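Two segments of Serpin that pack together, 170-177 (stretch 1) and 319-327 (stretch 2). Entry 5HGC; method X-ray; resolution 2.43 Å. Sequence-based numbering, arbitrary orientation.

Stretch 1 (170-177) ASFVYFKG
Stretch 2, residues 319-327: HKASLDVDE

Two neighbouring strands of the serpin, one through Ala170 to Phe175 and one through His319 to Val325, run parallel (7° between their directions, axes 4.7 Å apart), with phi/psi in the extended range throughout. The register pairs Ser171 with His319, Phe172 with Lys320, Val173 with Ala321, Tyr174 with Ser322 and Phe175 with Leu323, CA to CA 4.5-5.0 Å; side chains alternate, those of Ser171, Val173, Phe175, His319, Ala321 and Leu323 lying on one face. His319 (chi1 t, chi2 72°) turns the edge of its ring to Ser171 (chi1 p), and its ND1 hydrogen-bonds Ser171 OG at 2.8 Å. Lys320 uses both backbone polar atoms: Lys320 N donates to Ser171 O (2.9 Å) and Lys320 O accepts from Val173 N (3.1 Å), while the side chain, on the other face, leads away. Ala321 packs its CB 4.1 Å from CG1 of Val173 (chi1 p), and its CA lies 3.3 Å from Val173 O in a CA-H...O contact. Ser322 (chi1 t) repeats the bridging pattern of Lys320: its N donates to Val173 O (2.9 Å) and its O accepts from Phe175 N (2.8 Å). Leu323 (t, p) brings CD1 3.9 Å from CD2 of Phe175 (chi1 t, chi2 74°), near the ring plane and at its edge. Asp324 N then donates to Phe175 O (3.1 Å). Its side chain (chi1 m) receives the hydroxyl of Tyr174 (chi1 t, chi2 88°), OH to OD2 2.7 Å, with the carboxylate at the ring edge. A water bridges the two backbones, accepting from Gly177 N (2.7 Å) and donating to Asp324 O (2.8 Å). Val325 points away and makes no contact. Past the strand, Asp326 (chi1 p) swings its carboxylate back to Lys176, whose all-t side chain carries NZ to 2.8 Å from Asp326 OD2, a salt bridge. Glu327 is out of reach.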

ATOM      1  N   ALA A 170      12.084   6.777   4.826  1.00 29.29           N
ATOM      2  CA  ALA A 170      10.677   6.767   5.252  1.00 30.88           C
ATOM      3  C   ALA A 170       9.671   6.777   4.035  1.00 35.82           C
ATOM      4  O   ALA A 170       9.772   7.670   3.167  1.00 37.20           O
ATOM      5  CB  ALA A 170      10.400   7.947   6.162  1.00 26.43           C
ATOM      6  N   SER A 171       8.736   5.799   3.946  1.00 33.67           N
ATOM      7  CA  SER A 171       7.536   6.028   3.109  1.00 29.79           C
ATOM      8  C   SER A 171       6.276   5.942   3.924  1.00 29.20           C
ATOM      9  O   SER A 171       6.106   5.049   4.776  1.00 26.90           O
ATOM     10  CB  SER A 171       7.449   5.177   1.847  1.00 29.43           C
ATOM     11  OG  SER A 171       7.218   3.847   2.244  1.00 31.13           O
ATOM     12  N   PHE A 172       5.387   6.892   3.665  1.00 25.66           N
ATOM     13  CA  PHE A 172       4.174   6.933   4.399  1.00 25.98           C
ATOM     14  C   PHE A 172       3.063   7.453   3.516  1.00 25.43           C
ATOM     15  O   PHE A 172       3.304   8.165   2.555  1.00 26.21           O
ATOM     16  CB  PHE A 172       4.351   7.760   5.664  1.00 24.46           C
ATOM     17  CG  PHE A 172       4.959   9.108   5.423  1.00 29.73           C
ATOM     18  CD1 PHE A 172       6.353   9.248   5.190  1.00 30.74           C
ATOM     19  CD2 PHE A 172       4.159  10.265   5.440  1.00 29.00           C
ATOM     20  CE1 PHE A 172       6.905  10.519   4.967  1.00 32.16           C
ATOM     21  CE2 PHE A 172       4.730  11.537   5.234  1.00 28.48           C
ATOM     22  CZ  PHE A 172       6.090  11.661   4.994  1.00 29.17           C
ATOM     23  N   VAL A 173       1.838   7.104   3.870  1.00 26.10           N
ATOM     24  CA  VAL A 173       0.656   7.407   3.024  1.00 25.52           C
ATOM     25  C   VAL A 173      -0.580   7.184   3.856  1.00 24.63           C
ATOM     26  O   VAL A 173      -0.681   6.170   4.544  1.00 24.79           O
ATOM     27  CB  VAL A 173       0.627   6.576   1.712  1.00 21.64           C
ATOM     28  CG1 VAL A 173       0.767   5.093   2.018  1.00 19.69           C
ATOM     29  CG2 VAL A 173      -0.598   6.920   0.904  1.00 21.46           C
ATOM     30  N   TYR A 174      -1.459   8.181   3.831  1.00 25.45           N
ATOM     31  CA  TYR A 174      -2.787   8.114   4.438  1.00 30.06           C
ATOM     32  C   TYR A 174      -3.823   8.206   3.285  1.00 32.51           C
ATOM     33  O   TYR A 174      -3.622   8.968   2.313  1.00 27.77           O
ATOM     34  CB  TYR A 174      -3.028   9.260   5.450  1.00 30.13           C
ATOM     35  CG  TYR A 174      -4.504   9.438   5.819  1.00 33.21           C
ATOM     36  CD1 TYR A 174      -5.091   8.700   6.890  1.00 34.46           C
ATOM     37  CD2 TYR A 174      -5.349  10.320   5.084  1.00 33.32           C
ATOM     38  CE1 TYR A 174      -6.440   8.884   7.248  1.00 31.93           C
ATOM     39  CE2 TYR A 174      -6.713  10.469   5.412  1.00 30.49           C
ATOM     40  CZ  TYR A 174      -7.239   9.751   6.479  1.00 32.50           C
ATOM     41  OH  TYR A 174      -8.555   9.915   6.792  1.00 34.36           O
ATOM     42  N   PHE A 175      -4.928   7.453   3.409  1.00 28.84           N
ATOM     43  CA  PHE A 175      -6.000   7.550   2.449  1.00 26.93           C
ATOM     44  C   PHE A 175      -7.338   7.403   3.153  1.00 27.60           C
ATOM     45  O   PHE A 175      -7.478   6.648   4.135  1.00 30.12           O
ATOM     46  CB  PHE A 175      -5.800   6.492   1.332  1.00 26.94           C
ATOM     47  CG  PHE A 175      -6.853   6.520   0.226  1.00 28.53           C
ATOM     48  CD1 PHE A 175      -6.860   7.543  -0.758  1.00 29.50           C
ATOM     49  CD2 PHE A 175      -7.849   5.534   0.162  1.00 26.07           C
ATOM     50  CE1 PHE A 175      -7.834   7.571  -1.776  1.00 29.07           C
ATOM     51  CE2 PHE A 175      -8.822   5.565  -0.854  1.00 28.17           C
ATOM     52  CZ  PHE A 175      -8.821   6.587  -1.830  1.00 27.25           C
ATOM     53  N   LYS A 176      -8.316   8.143   2.656  1.00 28.94           N
ATOM     54  CA  LYS A 176      -9.743   7.915   2.940  1.00 30.03           C
ATOM     55  C   LYS A 176     -10.490   8.141   1.641  1.00 34.61           C
ATOM     56  O   LYS A 176     -10.403   9.221   0.986  1.00 35.94           O
ATOM     57  CB  LYS A 176     -10.255   8.840   4.032  1.00 29.80           C
ATOM     58  CG  LYS A 176     -11.761   8.796   4.255  1.00 36.61           C
ATOM     59  CD  LYS A 176     -12.111   9.265   5.670  1.00 38.43           C
ATOM     60  CE  LYS A 176     -13.601   9.223   5.889  1.00 40.41           C
ATOM     61  NZ  LYS A 176     -14.093  10.053   7.011  1.00 41.20           N
ATOM     62  N   GLY A 177     -11.199   7.121   1.207  1.00 34.27           N
ATOM     63  CA  GLY A 177     -11.859   7.291  -0.052  1.00 36.87           C
ATOM     64  C   GLY A 177     -13.238   7.872   0.158  1.00 39.82           C
ATOM     65  O   GLY A 177     -13.855   7.687   1.219  1.00 44.69           O
ATOM     66  N   HIS A 319       7.998   1.931   6.743  1.00 29.60           N
ATOM     67  CA  HIS A 319       6.804   2.177   5.940  1.00 28.28           C
ATOM     68  C   HIS A 319       5.562   2.265   6.807  1.00 29.09           C
ATOM     69  O   HIS A 319       5.326   1.366   7.604  1.00 33.66           O
ATOM     70  CB  HIS A 319       6.620   1.091   4.917  1.00 29.90           C
ATOM     71  CG  HIS A 319       5.342   1.220   4.156  1.00 33.68           C
ATOM     72  ND1 HIS A 319       5.133   2.205   3.212  1.00 35.44           N
ATOM     73  CD2 HIS A 319       4.183   0.521   4.238  1.00 31.66           C
ATOM     74  CE1 HIS A 319       3.907   2.085   2.728  1.00 37.24           C
ATOM     75  NE2 HIS A 319       3.314   1.068   3.331  1.00 33.49           N
ATOM     76  N   LYS A 320       4.778   3.335   6.700  1.00 27.22           N
ATOM     77  CA  LYS A 320       3.517   3.393   7.455  1.00 28.44           C
ATOM     78  C   LYS A 320       2.361   3.757   6.518  1.00 29.81           C
ATOM     79  O   LYS A 320       2.412   4.796   5.829  1.00 31.22           O
ATOM     80  CB  LYS A 320       3.594   4.347   8.663  1.00 31.34           C
ATOM     81  CG  LYS A 320       2.462   4.228   9.693  1.00 36.06           C
ATOM     82  CD  LYS A 320       2.797   5.011  10.953  1.00 40.83           C
ATOM     83  CE  LYS A 320       1.933   4.677  12.186  1.00 42.73           C
ATOM     84  NZ  LYS A 320       0.678   5.485  12.425  1.00 44.08           N
ATOM     85  N   ALA A 321       1.344   2.890   6.464  1.00 26.19           N
ATOM     86  CA  ALA A 321       0.142   3.155   5.658  1.00 25.53           C
ATOM     87  C   ALA A 321      -1.044   3.281   6.582  1.00 26.43           C
ATOM     88  O   ALA A 321      -1.158   2.580   7.565  1.00 27.54           O
ATOM     89  CB  ALA A 321      -0.111   2.077   4.621  1.00 20.82           C
ATOM     90  N   SER A 322      -1.957   4.162   6.237  1.00 26.91           N
ATOM     91  CA  SER A 322      -3.049   4.436   7.097  1.00 26.76           C
ATOM     92  C   SER A 322      -4.322   4.709   6.282  1.00 27.58           C
ATOM     93  O   SER A 322      -4.308   5.393   5.238  1.00 30.15           O
ATOM     94  CB  SER A 322      -2.637   5.606   7.953  1.00 28.90           C
ATOM     95  OG  SER A 322      -3.574   5.799   8.934  1.00 32.53           O
ATOM     96  N   LEU A 323      -5.433   4.197   6.770  1.00 28.26           N
ATOM     97  CA  LEU A 323      -6.678   4.199   5.997  1.00 27.74           C
ATOM     98  C   LEU A 323      -7.849   4.396   6.911  1.00 26.09           C
ATOM     99  O   LEU A 323      -7.956   3.743   7.942  1.00 27.53           O
ATOM    100  CB  LEU A 323      -6.824   2.853   5.262  1.00 26.29           C
ATOM    101  CG  LEU A 323      -8.187   2.524   4.611  1.00 28.24           C
ATOM    102  CD1 LEU A 323      -8.417   3.366   3.340  1.00 27.32           C
ATOM    103  CD2 LEU A 323      -8.361   1.018   4.332  1.00 24.74           C
ATOM    104  N   ASP A 324      -8.742   5.273   6.552  1.00 26.54           N
ATOM    105  CA  ASP A 324     -10.033   5.249   7.203  1.00 29.44           C
ATOM    106  C   ASP A 324     -11.120   4.789   6.228  1.00 32.96           C
ATOM    107  O   ASP A 324     -11.110   5.145   4.992  1.00 30.23           O
ATOM    108  CB  ASP A 324     -10.418   6.634   7.728  1.00 34.85           C
ATOM    109  CG  ASP A 324      -9.532   7.096   8.839  1.00 39.24           C
ATOM    110  OD1 ASP A 324      -9.182   6.267   9.705  1.00 37.95           O
ATOM    111  OD2 ASP A 324      -9.172   8.293   8.829  1.00 38.91           O
ATOM    112  N   VAL A 325     -12.065   4.027   6.798  1.00 29.15           N
ATOM    113  CA  VAL A 325     -13.256   3.572   6.091  1.00 26.93           C
ATOM    114  C   VAL A 325     -14.483   3.948   6.883  1.00 30.42           C
ATOM    115  O   VAL A 325     -14.632   3.572   8.084  1.00 30.89           O
ATOM    116  CB  VAL A 325     -13.223   2.041   5.933  1.00 26.27           C
ATOM    117  CG1 VAL A 325     -14.514   1.518   5.269  1.00 24.58           C
ATOM    118  CG2 VAL A 325     -11.977   1.639   5.153  1.00 21.91           C
ATOM    119  N   ASP A 326     -15.379   4.661   6.215  1.00 28.63           N
ATOM    120  CA  ASP A 326     -16.661   4.948   6.805  1.00 29.15           C
ATOM    121  C   ASP A 326     -17.783   5.085   5.745  1.00 30.43           C
ATOM    122  O   ASP A 326     -17.554   4.727   4.583  1.00 30.33           O
ATOM    123  CB  ASP A 326     -16.537   6.120   7.812  1.00 32.65           C
ATOM    124  CG  ASP A 326     -16.465   7.519   7.155  1.00 34.49           C
ATOM    125  OD1 ASP A 326     -16.699   7.718   5.930  1.00 32.27           O
ATOM    126  OD2 ASP A 326     -16.165   8.452   7.929  1.00 39.99           O
ATOM    127  N   GLU A 327     -18.973   5.584   6.135  1.00 30.89           N
ATOM    128  CA  GLU A 327     -20.180   5.592   5.275  1.00 30.53           C
ATOM    129  C   GLU A 327     -20.121   6.527   4.097  1.00 30.25           C
ATOM    130  O   GLU A 327     -20.840   6.312   3.137  1.00 34.21           O
ATOM    131  CB  GLU A 327     -21.461   5.896   6.061  1.00 30.98           C
ATOM    132  CG  GLU A 327     -21.806   4.918   7.169  1.00 32.63           C
ATOM    133  CD  GLU A 327     -21.170   5.308   8.486  1.00 40.31           C
ATOM    134  OE1 GLU A 327     -21.525   4.754   9.565  1.00 48.09           O
ATOM    135  OE2 GLU A 327     -20.289   6.190   8.453  1.00 41.56           O
TER
HETATM  136  O   HOH W   1     -11.899   4.731   2.351  1.00 28.52           O